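Local coordinates for protein amidohydrolase (Staphylococcus aureus, PDB 3NUR) that probably hydrolyses carbon–nitrogen bonds of amides, as a putative metal-binding member of the amidohydrolase family built on a TIM barrel, at residues R149-L154 / E183-P188; Q90-G95 / D116-Y121; R264-L269 / S277-F282; G239-Y244 / N284-T289. All blocks are in the same frame, centred on the assembly; numbering follows the deposited sequence. Where two conformers were deposited one is given.

Contact 1 of 4, residues R149-L154 / E183-P188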
loop_
_atom_site.group_PDB
_atom_site.type_symbol
_atom_site.label_atom_id
_atom_site.label_comp_id
_atom_site.label_asym_id
_atom_site.label_seq_id
_atom_site.Cartn_x
_atom_site.Cartn_y
_atom_site.Cartn_z
ATOM N N ARG A 149 -15.089 -10.274 6.004
ATOM C CA ARG A 149 -16.170 -10.276 5.008
ATOM C C ARG A 149 -15.594 -10.104 3.601
ATOM O O ARG A 149 -15.967 -10.844 2.703
ATOM C CB ARG A 149 -17.214 -9.187 5.305
ATOM C CG ARG A 149 -18.426 -9.252 4.390
ATOM C CD ARG A 149 -19.405 -8.142 4.668
ATOM N NE ARG A 149 -18.998 -6.863 4.087
ATOM C CZ ARG A 149 -19.365 -6.431 2.887
ATOM N NH1 ARG A 149 -18.987 -5.238 2.465
ATOM N NH2 ARG A 149 -20.104 -7.198 2.092
ATOM N N CYS A 150 -14.654 -9.160 3.423
ATOM C CA CYS A 150 -14.020 -8.910 2.132
ATOM C C CYS A 150 -13.305 -10.138 1.613
ATOM O O CYS A 150 -13.436 -10.469 0.438
ATOM C CB CYS A 150 -13.070 -7.719 2.231
ATOM S SG CYS A 150 -13.915 -6.124 2.304
ATOM N N ILE A 151 -12.548 -10.813 2.482
ATOM C CA ILE A 151 -11.786 -11.975 2.070
ATOM C C ILE A 151 -12.696 -13.154 1.801
ATOM O O ILE A 151 -12.663 -13.698 0.704
ATOM C CB ILE A 151 -10.610 -12.294 3.050
ATOM C CG1 ILE A 151 -9.670 -11.071 3.294
ATOM C CG2 ILE A 151 -9.815 -13.555 2.631
ATOM C CD1 ILE A 151 -9.222 -10.198 2.123
ATOM N N ASN A 152 -13.526 -13.524 2.782
ATOM C CA ASN A 152 -14.389 -14.704 2.671
ATOM C C ASN A 152 -15.654 -14.583 1.819
ATOM O O ASN A 152 -16.041 -15.565 1.191
ATOM C CB ASN A 152 -14.634 -15.332 4.053
ATOM C CG ASN A 152 -13.370 -15.885 4.683
ATOM O OD1 ASN A 152 -12.389 -16.212 4.000
ATOM N ND2 ASN A 152 -13.352 -15.976 5.999
ATOM N N ASP A 153 -16.303 -13.412 1.788
ATOM C CA ASP A 153 -17.511 -13.225 0.982
ATOM C C ASP A 153 -17.238 -12.578 -0.350
ATOM O O ASP A 153 -17.912 -12.912 -1.310
ATOM C CB ASP A 153 -18.573 -12.376 1.715
ATOM C CG ASP A 153 -19.124 -12.948 3.003
ATOM O OD1 ASP A 153 -18.672 -14.044 3.410
ATOM O OD2 ASP A 153 -20.029 -12.306 3.599
ATOM N N LEU A 154 -16.301 -11.605 -0.415
ATOM C CA LEU A 154 -16.067 -10.862 -1.642
ATOM C C LEU A 154 -14.910 -11.371 -2.500
ATOM O O LEU A 154 -14.766 -10.912 -3.626
ATOM C CB LEU A 154 -15.945 -9.338 -1.378
ATOM C CG LEU A 154 -17.053 -8.666 -0.535
ATOM C CD1 LEU A 154 -16.819 -7.161 -0.443
ATOM C CD2 LEU A 154 -18.479 -8.948 -1.127
ATOM N N GLU A 183 -3.222 -11.999 9.400
ATOM C CA GLU A 183 -2.436 -13.239 9.467
ATOM C C GLU A 183 -3.343 -14.481 9.378
ATOM O O GLU A 183 -3.058 -15.399 8.604
ATOM C CB GLU A 183 -1.561 -13.284 10.722
ATOM C CG GLU A 183 -0.483 -14.360 10.613
ATOM C CD GLU A 183 0.133 -14.879 11.897
ATOM O OE1 GLU A 183 -0.573 -14.936 12.929
ATOM O OE2 GLU A 183 1.326 -15.258 11.860
ATOM N N ASN A 184 -4.464 -14.466 10.129
ATOM C CA ASN A 184 -5.463 -15.543 10.145
ATOM C C ASN A 184 -6.017 -15.798 8.745
ATOM O O ASN A 184 -6.190 -16.956 8.368
ATOM C CB ASN A 184 -6.605 -15.206 11.105
ATOM C CG ASN A 184 -6.326 -15.534 12.560
ATOM O OD1 ASN A 184 -5.308 -16.145 12.916
ATOM N ND2 ASN A 184 -7.239 -15.143 13.447
ATOM N N LEU A 185 -6.262 -14.723 7.972
ATOM C CA LEU A 185 -6.788 -14.825 6.611
ATOM C C LEU A 185 -5.696 -15.098 5.560
ATOM O O LEU A 185 -6.036 -15.375 4.406
ATOM C CB LEU A 185 -7.576 -13.564 6.248
ATOM C CG LEU A 185 -8.827 -13.252 7.083
ATOM C CD1 LEU A 185 -9.267 -11.804 6.867
ATOM C CD2 LEU A 185 -9.957 -14.219 6.783
ATOM N N ASP A 186 -4.393 -15.041 5.965
ATOM C CA ASP A 186 -3.227 -15.261 5.086
ATOM C C ASP A 186 -3.192 -14.254 3.916
ATOM O O ASP A 186 -2.962 -14.613 2.751
ATOM C CB ASP A 186 -3.152 -16.722 4.595
ATOM C CG ASP A 186 -1.778 -17.164 4.144
ATOM O OD1 ASP A 186 -0.770 -16.627 4.674
ATOM O OD2 ASP A 186 -1.703 -18.080 3.302
ATOM N N VAL A 187 -3.469 -12.982 4.238
ATOM C CA VAL A 187 -3.486 -11.922 3.223
ATOM C C VAL A 187 -2.600 -10.749 3.676
ATOM O O VAL A 187 -2.502 -10.517 4.883
ATOM C CB VAL A 187 -4.914 -11.444 2.853
ATOM C CG1 VAL A 187 -5.717 -12.545 2.150
ATOM C CG2 VAL A 187 -5.666 -10.889 4.074
ATOM N N PRO A 188 -2.006 -9.967 2.735
ATOM C CA PRO A 188 -1.172 -8.832 3.166
ATOM C C PRO A 188 -1.979 -7.544 3.414
ATOM O O PRO A 188 -3.142 -7.411 3.017
ATOM C CB PRO A 188 -0.225 -8.646 1.977
ATOM C CG PRO A 188 -1.076 -8.998 0.782
ATOM C CD PRO A 188 -1.992 -10.109 1.255
#
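Ile151 and Leu185 meet where two outer helices of a TIM barrel, 140-152 and 176-185, come together at the surface. The nearest approach is Ile151 CG1 to Leu185 CD1, 3.7 Å, and the two branched chains cross at a slant. Ile151 holds CG1 beside its backbone N (chi1 -54°) with CG2 anti to that N, and a second bend at chi2 (-44°) carries CD1 toward Val187. Ile151 and Val187 therefore reach for each other tip to tip, Val187 CG2 standing 4.1 Å from Ile151 CG1. The residue types fit: beta-branched Ile151 and Val187 carry methyl groups near the backbone, the longer Leu185 reaches across to Ile151, and all three are apolar. Leu185 ends its helix, and Asp186 closes it in a Schellman motif with positive phi (59°), turning the chain so that Val187 faces the same isoleucine just before strand 189-192. Phe147, one turn earlier on helix 140-152, touches both Leu185 and Val187 and extends the apolar patch. At the solvent side Asn152 suits a boundary place: its amide nitrogen is hydrogen-bonded to Glu148 within its own helix, while Asn152 ND2 lies 3.9 Å from Leu185 CD2, the second leucine methyl.

Contact 2 of 4, residues Q90-G95 / D116-Y121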
loop_
_atom_site.group_PDB
_atom_site.type_symbol
_atom_site.label_atom_id
_atom_site.label_comp_id
_atom_site.label_asym_id
_atom_site.label_seq_id
_atom_site.Cartn_x
_atom_site.Cartn_y
_atom_site.Cartn_z
ATOM N N GLN A 90 -4.790 -5.476 -12.212
ATOM C CA GLN A 90 -4.637 -4.377 -11.290
ATOM C C GLN A 90 -5.255 -4.872 -9.976
ATOM O O GLN A 90 -6.370 -5.419 -9.979
ATOM C CB GLN A 90 -5.362 -3.097 -11.743
ATOM C CG GLN A 90 -4.556 -2.271 -12.718
ATOM C CD GLN A 90 -5.158 -0.897 -12.965
ATOM O OE1 GLN A 90 -4.540 -0.013 -13.587
ATOM N NE2 GLN A 90 -6.344 -0.651 -12.436
ATOM N N VAL A 91 -4.540 -4.670 -8.876
ATOM C CA VAL A 91 -5.036 -4.959 -7.518
ATOM C C VAL A 91 -5.629 -3.607 -7.100
ATOM O O VAL A 91 -4.904 -2.600 -7.012
ATOM C CB VAL A 91 -3.945 -5.474 -6.540
ATOM C CG1 VAL A 91 -4.558 -5.788 -5.186
ATOM C CG2 VAL A 91 -3.226 -6.708 -7.091
ATOM N N LEU A 92 -6.967 -3.550 -6.966
ATOM C CA LEU A 92 -7.659 -2.282 -6.759
ATOM C C LEU A 92 -7.891 -1.905 -5.286
ATOM O O LEU A 92 -8.306 -2.747 -4.486
ATOM C CB LEU A 92 -9.005 -2.276 -7.535
ATOM C CG LEU A 92 -8.946 -2.328 -9.075
ATOM C CD1 LEU A 92 -10.360 -2.375 -9.682
ATOM C CD2 LEU A 92 -8.228 -1.134 -9.631
ATOM N N SER A 93 -7.618 -0.625 -4.953
ATOM C CA SER A 93 -7.793 -0.055 -3.612
ATOM C C SER A 93 -8.405 1.339 -3.698
ATOM O O SER A 93 -8.228 1.992 -4.713
ATOM C CB SER A 93 -6.446 0.051 -2.922
ATOM O OG SER A 93 -5.561 0.859 -3.684
ATOM N N TYR A 94 -9.119 1.805 -2.647
ATOM C CA TYR A 94 -9.721 3.137 -2.663
ATOM C C TYR A 94 -8.644 4.228 -2.704
ATOM O O TYR A 94 -7.626 4.110 -2.019
ATOM C CB TYR A 94 -10.677 3.347 -1.474
ATOM C CG TYR A 94 -11.811 4.286 -1.819
ATOM C CD1 TYR A 94 -13.060 3.795 -2.195
ATOM C CD2 TYR A 94 -11.630 5.670 -1.794
ATOM C CE1 TYR A 94 -14.096 4.660 -2.567
ATOM C CE2 TYR A 94 -12.662 6.542 -2.137
ATOM C CZ TYR A 94 -13.890 6.030 -2.536
ATOM O OH TYR A 94 -14.905 6.891 -2.870
ATOM N N GLY A 95 -8.863 5.238 -3.535
ATOM C CA GLY A 95 -7.948 6.357 -3.735
ATOM C C GLY A 95 -8.204 7.542 -2.824
ATOM O O GLY A 95 -8.501 7.372 -1.637
ATOM N N ASP A 116 -18.468 -3.430 -1.519
ATOM C CA ASP A 116 -19.537 -4.085 -2.290
ATOM C C ASP A 116 -19.523 -3.639 -3.743
ATOM O O ASP A 116 -19.657 -4.484 -4.631
ATOM C CB ASP A 116 -20.921 -3.811 -1.665
ATOM C CG ASP A 116 -21.243 -4.673 -0.451
ATOM O OD1 ASP A 116 -20.499 -5.653 -0.195
ATOM O OD2 ASP A 116 -22.256 -4.390 0.226
ATOM N N GLN A 117 -19.360 -2.324 -3.991
ATOM C CA GLN A 117 -19.347 -1.809 -5.367
ATOM C C GLN A 117 -18.117 -2.311 -6.109
ATOM O O GLN A 117 -18.204 -2.659 -7.288
ATOM C CB GLN A 117 -19.440 -0.280 -5.411
ATOM C CG GLN A 117 -20.827 0.243 -5.045
ATOM C CD GLN A 117 -21.044 1.665 -5.497
ATOM O OE1 GLN A 117 -20.862 2.015 -6.671
ATOM N NE2 GLN A 117 -21.485 2.509 -4.581
ATOM N N LEU A 118 -16.970 -2.382 -5.407
ATOM C CA LEU A 118 -15.739 -2.903 -5.991
ATOM C C LEU A 118 -15.916 -4.362 -6.389
ATOM O O LEU A 118 -15.559 -4.727 -7.509
ATOM C CB LEU A 118 -14.537 -2.765 -5.024
ATOM C CG LEU A 118 -13.177 -3.264 -5.604
ATOM C CD1 LEU A 118 -12.792 -2.481 -6.890
ATOM C CD2 LEU A 118 -12.052 -3.195 -4.545
ATOM N N ALA A 119 -16.476 -5.194 -5.482
ATOM C CA ALA A 119 -16.741 -6.616 -5.745
ATOM C C ALA A 119 -17.662 -6.813 -6.974
ATOM O O ALA A 119 -17.409 -7.725 -7.758
ATOM C CB ALA A 119 -17.352 -7.276 -4.520
ATOM N N ASN A 120 -18.707 -5.958 -7.137
ATOM C CA ASN A 120 -19.614 -5.997 -8.296
ATOM C C ASN A 120 -18.852 -5.700 -9.598
ATOM O O ASN A 120 -19.113 -6.320 -10.628
ATOM C CB ASN A 120 -20.775 -5.000 -8.135
ATOM C CG ASN A 120 -21.869 -5.478 -7.214
ATOM O OD1 ASN A 120 -22.666 -4.682 -6.703
ATOM N ND2 ASN A 120 -21.931 -6.788 -6.977
ATOM N N TYR A 121 -17.894 -4.767 -9.538
ATOM C CA TYR A 121 -17.077 -4.398 -10.690
ATOM C C TYR A 121 -16.128 -5.534 -11.076
ATOM O O TYR A 121 -16.015 -5.865 -12.259
ATOM C CB TYR A 121 -16.300 -3.099 -10.405
ATOM C CG TYR A 121 -15.343 -2.689 -11.502
ATOM C CD1 TYR A 121 -15.806 -2.097 -12.675
ATOM C CD2 TYR A 121 -13.970 -2.893 -11.371
ATOM C CE1 TYR A 121 -14.923 -1.685 -13.674
ATOM C CE2 TYR A 121 -13.078 -2.496 -12.368
ATOM C CZ TYR A 121 -13.555 -1.862 -13.503
ATOM O OH TYR A 121 -12.679 -1.450 -14.480
#
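The buried hydroxyl of Tyr121, hydrogen-bonded through OH to His75 ND1, belongs to a side chain of helix 104-124 whose ring meets Leu92 of strand 87-94. Strand and helix are parts of one beta-alpha-beta unit of the TIM barrel, completed by strand 129-131, and the contact is the buried packing of the helix against the outer surface of its strand. Leu92 points at the helix, whereas the next residue, Ser93, points away from it and touches His30, a ligand of the calcium ion. The Leu92 side chain itself stays about 11 Å from that ion. Leu118 and Tyr121, three residues apart, lie on one helical face, and both set CG anti to the backbone N (chi1 -178° and 176°), which extends them from the helix toward the strand. The two leucines cross at a slant: Leu118 CD1 sits 3.7 Å from Leu92 CD1 and 3.8 Å from Leu92 CB, so one methyl is lodged along the strand residue. Leucine suits both places because its forked end fills the layer between sheet and helix without a polar group to satisfy. Tyr121 comes in at about a right angle to Leu92, its ring obliquely placed beside the methyl. A phenol can be accommodated in this layer because His75 satisfies its polar end, while Phe129 and Tyr125 meet its ring. Leu92 CD1 thus bridges two helix residues, lying 3.8 Å from Tyr121 CE2 and 4.0 Å from Tyr121 CD2.

Contact 3 of 4, residues R264-L269 / S277-F282; sequences RMDEAL and SVSYYF
Asp266 takes hold of Ser279 with both carboxylate oxygens. Ser279 N donates to Asp266 OD1 at 2.9 Å, nearly straight at 163°, along the syn lone pair, and Ser279 OG donates to Asp266 OD2 at 2.5 Å, also on the syn side but 16° out of the carboxylate plane. Two bonds to one residue fix the rotation of the carboxylate. Aspartate suits the place: its short arm, with CG beside the backbone N, just spans the gap, and its charge would be favoured by the N-terminal end of helix 278-284, whose first turn has N-H groups without helical acceptors. Ser277 is the N-cap there, though its own capping bond to Tyr280 N is weak. Next to this polar grip lies an apolar one. Selenomethionine Met265 crosses Val278 at about a right angle, its chain bent at the third torsion so that Met265 CE rests 3.8 Å from Val278 CG1. Further out, Ile233 of helix 223-237 touches Met265, and Ala271 in the connecting loop touches Val278. The axes of 264-268 and 278-282 come within 9.4 Å at 149°, a roughly antiparallel helix-loop-helix hairpin in which a residue of the first helix ties down the start of the second.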
loop_
_atom_site.group_PDB
_atom_site.type_symbol
_atom_site.label_atom_id
_atom_site.label_comp_id
_atom_site.label_asym_id
_atom_site.label_seq_id
_atom_site.Cartn_x
_atom_site.Cartn_y
_atom_site.Cartn_z
ATOM N N ARG A 264 22.001 1.167 9.129
ATOM C CA ARG A 264 22.101 2.099 10.252
ATOM C C ARG A 264 21.127 1.765 11.389
ATOM O O ARG A 264 21.491 1.883 12.554
ATOM C CB ARG A 264 21.938 3.549 9.775
ATOM C CG ARG A 264 21.881 4.568 10.919
ATOM C CD ARG A 264 23.178 4.734 11.685
ATOM N NE ARG A 264 23.150 6.020 12.377
ATOM C CZ ARG A 264 24.206 6.796 12.549
ATOM N NH1 ARG A 264 25.405 6.390 12.157
ATOM N NH2 ARG A 264 24.074 7.987 13.108
HETATM N N MSE A 265 19.917 1.301 11.053
HETATM C CA MSE A 265 18.948 0.916 12.082
HETATM C C MSE A 265 19.452 -0.291 12.873
HETATM O O MSE A 265 19.392 -0.273 14.094
HETATM C CB MSE A 265 17.576 0.670 11.445
HETATM C CG MSE A 265 17.088 1.909 10.670
HETATM SE SE MSE A 265 15.531 1.537 9.543
HETATM C CE MSE A 265 14.489 1.546 10.981
ATOM N N ASP A 266 20.045 -1.289 12.198
ATOM C CA ASP A 266 20.604 -2.447 12.898
ATOM C C ASP A 266 21.703 -2.053 13.885
ATOM O O ASP A 266 21.808 -2.643 14.963
ATOM C CB ASP A 266 21.136 -3.471 11.890
ATOM C CG ASP A 266 20.063 -4.328 11.273
ATOM O OD1 ASP A 266 18.872 -4.170 11.659
ATOM O OD2 ASP A 266 20.399 -5.155 10.410
ATOM N N GLU A 267 22.510 -1.060 13.515
ATOM C CA GLU A 267 23.612 -0.584 14.360
ATOM C C GLU A 267 23.188 0.355 15.477
ATOM O O GLU A 267 23.847 0.411 16.514
ATOM C CB GLU A 267 24.616 0.196 13.483
ATOM C CG GLU A 267 25.316 -0.650 12.438
ATOM C CD GLU A 267 26.192 0.118 11.467
ATOM O OE1 GLU A 267 25.831 1.260 11.103
ATOM O OE2 GLU A 267 27.233 -0.435 11.045
ATOM N N ALA A 268 22.170 1.193 15.225
ATOM C CA ALA A 268 21.862 2.308 16.104
ATOM C C ALA A 268 20.488 2.381 16.728
ATOM O O ALA A 268 20.260 3.236 17.588
ATOM C CB ALA A 268 22.176 3.606 15.372
ATOM N N LEU A 269 19.552 1.536 16.283
ATOM C CA LEU A 269 18.222 1.599 16.855
ATOM C C LEU A 269 18.129 0.435 17.829
ATOM O O LEU A 269 18.141 -0.707 17.383
ATOM C CB LEU A 269 17.151 1.494 15.742
ATOM C CG LEU A 269 15.811 2.145 16.077
ATOM C CD1 LEU A 269 14.978 2.367 14.819
ATOM C CD2 LEU A 269 15.021 1.320 17.115
ATOM N N SER A 277 16.739 -8.891 14.173
ATOM C CA SER A 277 17.277 -7.546 13.953
ATOM C C SER A 277 16.188 -6.731 13.243
ATOM O O SER A 277 15.303 -7.317 12.601
ATOM C CB SER A 277 18.535 -7.595 13.096
ATOM O OG SER A 277 18.229 -7.884 11.741
ATOM N N VAL A 278 16.245 -5.394 13.342
ATOM C CA VAL A 278 15.248 -4.524 12.700
ATOM C C VAL A 278 15.160 -4.783 11.178
ATOM O O VAL A 278 14.050 -4.937 10.644
ATOM C CB VAL A 278 15.493 -3.028 13.052
ATOM C CG1 VAL A 278 14.657 -2.095 12.173
ATOM C CG2 VAL A 278 15.219 -2.763 14.531
ATOM N N SER A 279 16.325 -4.875 10.489
ATOM C CA SER A 279 16.360 -5.090 9.036
ATOM C C SER A 279 15.730 -6.407 8.613
ATOM O O SER A 279 15.148 -6.477 7.528
ATOM C CB SER A 279 17.781 -4.980 8.492
ATOM O OG SER A 279 18.595 -6.069 8.890
ATOM N N TYR A 280 15.827 -7.448 9.473
ATOM C CA TYR A 280 15.242 -8.769 9.199
ATOM C C TYR A 280 13.754 -8.684 8.842
ATOM O O TYR A 280 13.311 -9.345 7.892
ATOM C CB TYR A 280 15.452 -9.723 10.388
ATOM C CG TYR A 280 14.965 -11.125 10.099
ATOM C CD1 TYR A 280 15.801 -12.062 9.508
ATOM C CD2 TYR A 280 13.673 -11.521 10.438
ATOM C CE1 TYR A 280 15.352 -13.345 9.212
ATOM C CE2 TYR A 280 13.213 -12.809 10.153
ATOM C CZ TYR A 280 14.061 -13.717 9.541
ATOM O OH TYR A 280 13.662 -15.004 9.290
ATOM N N TYR A 281 12.987 -7.883 9.594
ATOM C CA TYR A 281 11.542 -7.740 9.336
ATOM C C TYR A 281 11.241 -7.132 7.974
ATOM O O TYR A 281 10.308 -7.566 7.310
ATOM C CB TYR A 281 10.857 -6.955 10.435
ATOM C CG TYR A 281 11.007 -7.606 11.784
ATOM C CD1 TYR A 281 10.151 -8.636 12.181
ATOM C CD2 TYR A 281 12.033 -7.242 12.646
ATOM C CE1 TYR A 281 10.256 -9.211 13.444
ATOM C CE2 TYR A 281 12.156 -7.814 13.908
ATOM C CZ TYR A 281 11.275 -8.811 14.295
ATOM O OH TYR A 281 11.407 -9.395 15.526
ATOM N N PHE A 282 12.048 -6.169 7.531
ATOM C CA PHE A 282 11.838 -5.589 6.190
ATOM C C PHE A 282 12.223 -6.572 5.098
ATOM O O PHE A 282 11.646 -6.560 4.004
ATOM C CB PHE A 282 12.575 -4.247 6.047
ATOM C CG PHE A 282 11.910 -3.227 6.932
ATOM C CD1 PHE A 282 10.700 -2.639 6.558
ATOM C CD2 PHE A 282 12.454 -2.896 8.170
ATOM C CE1 PHE A 282 10.037 -1.761 7.416
ATOM C CE2 PHE A 282 11.808 -1.979 9.011
ATOM C CZ PHE A 282 10.596 -1.429 8.630
#

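Contact 4 of 4, residues G239-Y244 / N284-T289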
loop_
_atom_site.group_PDB
_atom_site.type_symbol
_atom_site.label_atom_id
_atom_site.label_comp_id
_atom_site.label_asym_id
_atom_site.label_seq_id
_atom_site.Cartn_x
_atom_site.Cartn_y
_atom_site.Cartn_z
ATOM N N GLY A 239 6.522 -5.173 17.841
ATOM C CA GLY A 239 6.522 -6.637 17.852
ATOM C C GLY A 239 5.386 -7.351 17.147
ATOM O O GLY A 239 5.188 -8.557 17.362
ATOM N N ILE A 240 4.674 -6.647 16.245
ATOM C CA ILE A 240 3.555 -7.217 15.476
ATOM C C ILE A 240 4.018 -8.484 14.708
ATOM O O ILE A 240 3.302 -9.488 14.681
ATOM C CB ILE A 240 2.959 -6.137 14.513
ATOM C CG1 ILE A 240 1.975 -5.200 15.282
ATOM C CG2 ILE A 240 2.284 -6.775 13.260
ATOM C CD1 ILE A 240 1.523 -3.980 14.502
ATOM N N PHE A 241 5.219 -8.432 14.123
ATOM C CA PHE A 241 5.736 -9.547 13.341
ATOM C C PHE A 241 6.332 -10.697 14.169
ATOM O O PHE A 241 6.642 -11.741 13.607
ATOM C CB PHE A 241 6.658 -9.063 12.221
ATOM C CG PHE A 241 6.013 -8.006 11.357
ATOM C CD1 PHE A 241 5.200 -8.360 10.285
ATOM C CD2 PHE A 241 6.221 -6.651 11.614
ATOM C CE1 PHE A 241 4.600 -7.375 9.490
ATOM C CE2 PHE A 241 5.608 -5.671 10.834
ATOM C CZ PHE A 241 4.805 -6.037 9.775
ATOM N N ASP A 242 6.440 -10.517 15.490
ATOM C CA ASP A 242 6.830 -11.582 16.412
ATOM C C ASP A 242 5.535 -12.285 16.851
ATOM O O ASP A 242 5.508 -13.511 16.894
ATOM C CB ASP A 242 7.600 -11.026 17.613
ATOM C CG ASP A 242 9.055 -10.725 17.310
ATOM O OD1 ASP A 242 9.510 -11.045 16.190
ATOM O OD2 ASP A 242 9.727 -10.133 18.176
ATOM N N ARG A 243 4.449 -11.503 17.105
ATOM C CA ARG A 243 3.127 -12.025 17.456
ATOM C C ARG A 243 2.513 -12.742 16.251
ATOM O O ARG A 243 1.906 -13.811 16.418
ATOM C CB ARG A 243 2.181 -10.888 17.908
ATOM C CG ARG A 243 2.431 -10.434 19.329
ATOM C CD ARG A 243 1.341 -9.525 19.901
ATOM N NE ARG A 243 1.199 -8.237 19.203
ATOM C CZ ARG A 243 2.066 -7.223 19.269
ATOM N NH1 ARG A 243 3.203 -7.352 19.940
ATOM N NH2 ARG A 243 1.820 -6.090 18.632
ATOM N N TYR A 244 2.656 -12.144 15.037
ATOM C CA TYR A 244 2.077 -12.653 13.774
ATOM C C TYR A 244 3.197 -12.869 12.739
ATOM O O TYR A 244 3.344 -12.075 11.804
ATOM C CB TYR A 244 0.957 -11.692 13.280
ATOM C CG TYR A 244 -0.009 -11.355 14.392
ATOM C CD1 TYR A 244 -0.716 -12.360 15.054
ATOM C CD2 TYR A 244 -0.127 -10.054 14.865
ATOM C CE1 TYR A 244 -1.531 -12.071 16.146
ATOM C CE2 TYR A 244 -0.966 -9.748 15.932
ATOM C CZ TYR A 244 -1.668 -10.761 16.566
ATOM O OH TYR A 244 -2.483 -10.474 17.621
ATOM N N ASN A 284 11.987 -9.948 5.416
ATOM C CA ASN A 284 11.182 -11.166 5.478
ATOM C C ASN A 284 9.678 -10.986 5.614
ATOM O O ASN A 284 8.928 -11.921 5.312
ATOM C CB ASN A 284 11.750 -12.080 6.574
ATOM C CG ASN A 284 13.153 -12.539 6.219
ATOM O OD1 ASN A 284 14.152 -11.917 6.592
ATOM N ND2 ASN A 284 13.257 -13.550 5.375
ATOM N N SER A 285 9.229 -9.809 6.062
ATOM C CA SER A 285 7.797 -9.549 6.299
ATOM C C SER A 285 7.241 -8.364 5.502
ATOM O O SER A 285 6.067 -8.021 5.657
ATOM C CB SER A 285 7.553 -9.337 7.790
ATOM O OG SER A 285 7.978 -10.462 8.537
ATOM N N PHE A 286 8.077 -7.720 4.671
ATOM C CA PHE A 286 7.614 -6.607 3.845
ATOM C C PHE A 286 7.879 -6.872 2.387
ATOM O O PHE A 286 8.827 -7.577 2.049
ATOM C CB PHE A 286 8.340 -5.287 4.235
ATOM C CG PHE A 286 7.728 -4.576 5.419
ATOM C CD1 PHE A 286 6.889 -3.479 5.235
ATOM C CD2 PHE A 286 7.982 -5.011 6.721
ATOM C CE1 PHE A 286 6.297 -2.833 6.332
ATOM C CE2 PHE A 286 7.401 -4.356 7.821
ATOM C CZ PHE A 286 6.578 -3.264 7.618
ATOM N N TYR A 287 7.046 -6.267 1.517
ATOM C CA TYR A 287 7.247 -6.248 0.068
ATOM C C TYR A 287 7.330 -4.765 -0.282
ATOM O O TYR A 287 6.694 -3.936 0.370
ATOM C CB TYR A 287 6.067 -6.864 -0.705
ATOM C CG TYR A 287 6.071 -8.370 -0.645
ATOM C CD1 TYR A 287 6.678 -9.126 -1.648
ATOM C CD2 TYR A 287 5.473 -9.044 0.413
ATOM C CE1 TYR A 287 6.667 -10.518 -1.604
ATOM C CE2 TYR A 287 5.447 -10.436 0.462
ATOM C CZ TYR A 287 6.057 -11.169 -0.545
ATOM O OH TYR A 287 6.021 -12.541 -0.500
ATOM N N ILE A 288 8.102 -4.433 -1.291
ATOM C CA ILE A 288 8.250 -3.024 -1.673
ATOM C C ILE A 288 7.782 -2.840 -3.130
ATOM O O ILE A 288 8.104 -3.669 -3.982
ATOM C CB ILE A 288 9.731 -2.589 -1.467
ATOM C CG1 ILE A 288 10.080 -2.460 0.042
ATOM C CG2 ILE A 288 10.060 -1.294 -2.245
ATOM C CD1 ILE A 288 11.567 -2.298 0.361
ATOM N N THR A 289 7.117 -1.707 -3.423
ATOM C CA THR A 289 6.707 -1.388 -4.792
ATOM C C THR A 289 7.246 -0.007 -5.212
ATOM O O THR A 289 7.585 0.797 -4.339
ATOM C CB THR A 289 5.151 -1.444 -5.010
ATOM O OG1 THR A 289 4.548 -0.142 -4.841
ATOM C CG2 THR A 289 4.429 -2.531 -4.216
#
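With CG placed beside the backbone N in both residues (chi1 -53° for Phe241, -83° for Phe286), the two phenyl rings are brought together across the gap between the short helix 240-243 and strand 286-288. Their side chains cross at about a right angle, and the ring planes make 53° with centroids 5.4 Å apart, an oblique pairing. The approach is through Phe241 CZ and Phe286 CE2, 3.7 Å apart. Ser285, just before the strand, adds its CB, which lies 3.6 Å from Phe241 CD1; a residue this small lets the ring sit close to the backbone. In the TIM barrel, strand 286-288 runs parallel to strand 249-251, and Phe286 lies in the layer between this sheet and helix 223-237, against Met249, Ala232 and Val236. Phenylalanine suits both positions, being wide, flat and wholly apolar in a buried layer. Phe241 is held from its own helix too, since Ile240 CG2 stands 4.1 Å above the centre of one ring face. Gly239, whose positive phi favours glycine, ends the preceding helix in a Schellman motif and is the N-cap of helix 240-243. Gly239 O accepts from Asp242 N and Arg243 N, both at 3.0 Å.

Along the chain contact 2 comes first, then contact 1, then contact 4, which encloses contact 3. Contacts 1 and 2, with centres about 15 Å apart, touch through a salt bridge from Arg149 NH2 to Asp116 OD1 (2.8 Å) that joins helices 140-152 and 104-124. Contacts 3 and 4, centres about 13 Å apart, share the run from helix 278-284 into strand 286-288; Tyr281 OH to Asp242 OD1 (2.6 Å) is a probable hydrogen bond between them. Contact 1 reaches contact 4, centres about 17 Å apart, through Glu183 beside Tyr244. Contacts 2 and 3, centres about 35 Å apart, lie on opposite sides of the chain's centre. The set thus samples the helical layer around the barrel whose strands help carry the calcium site.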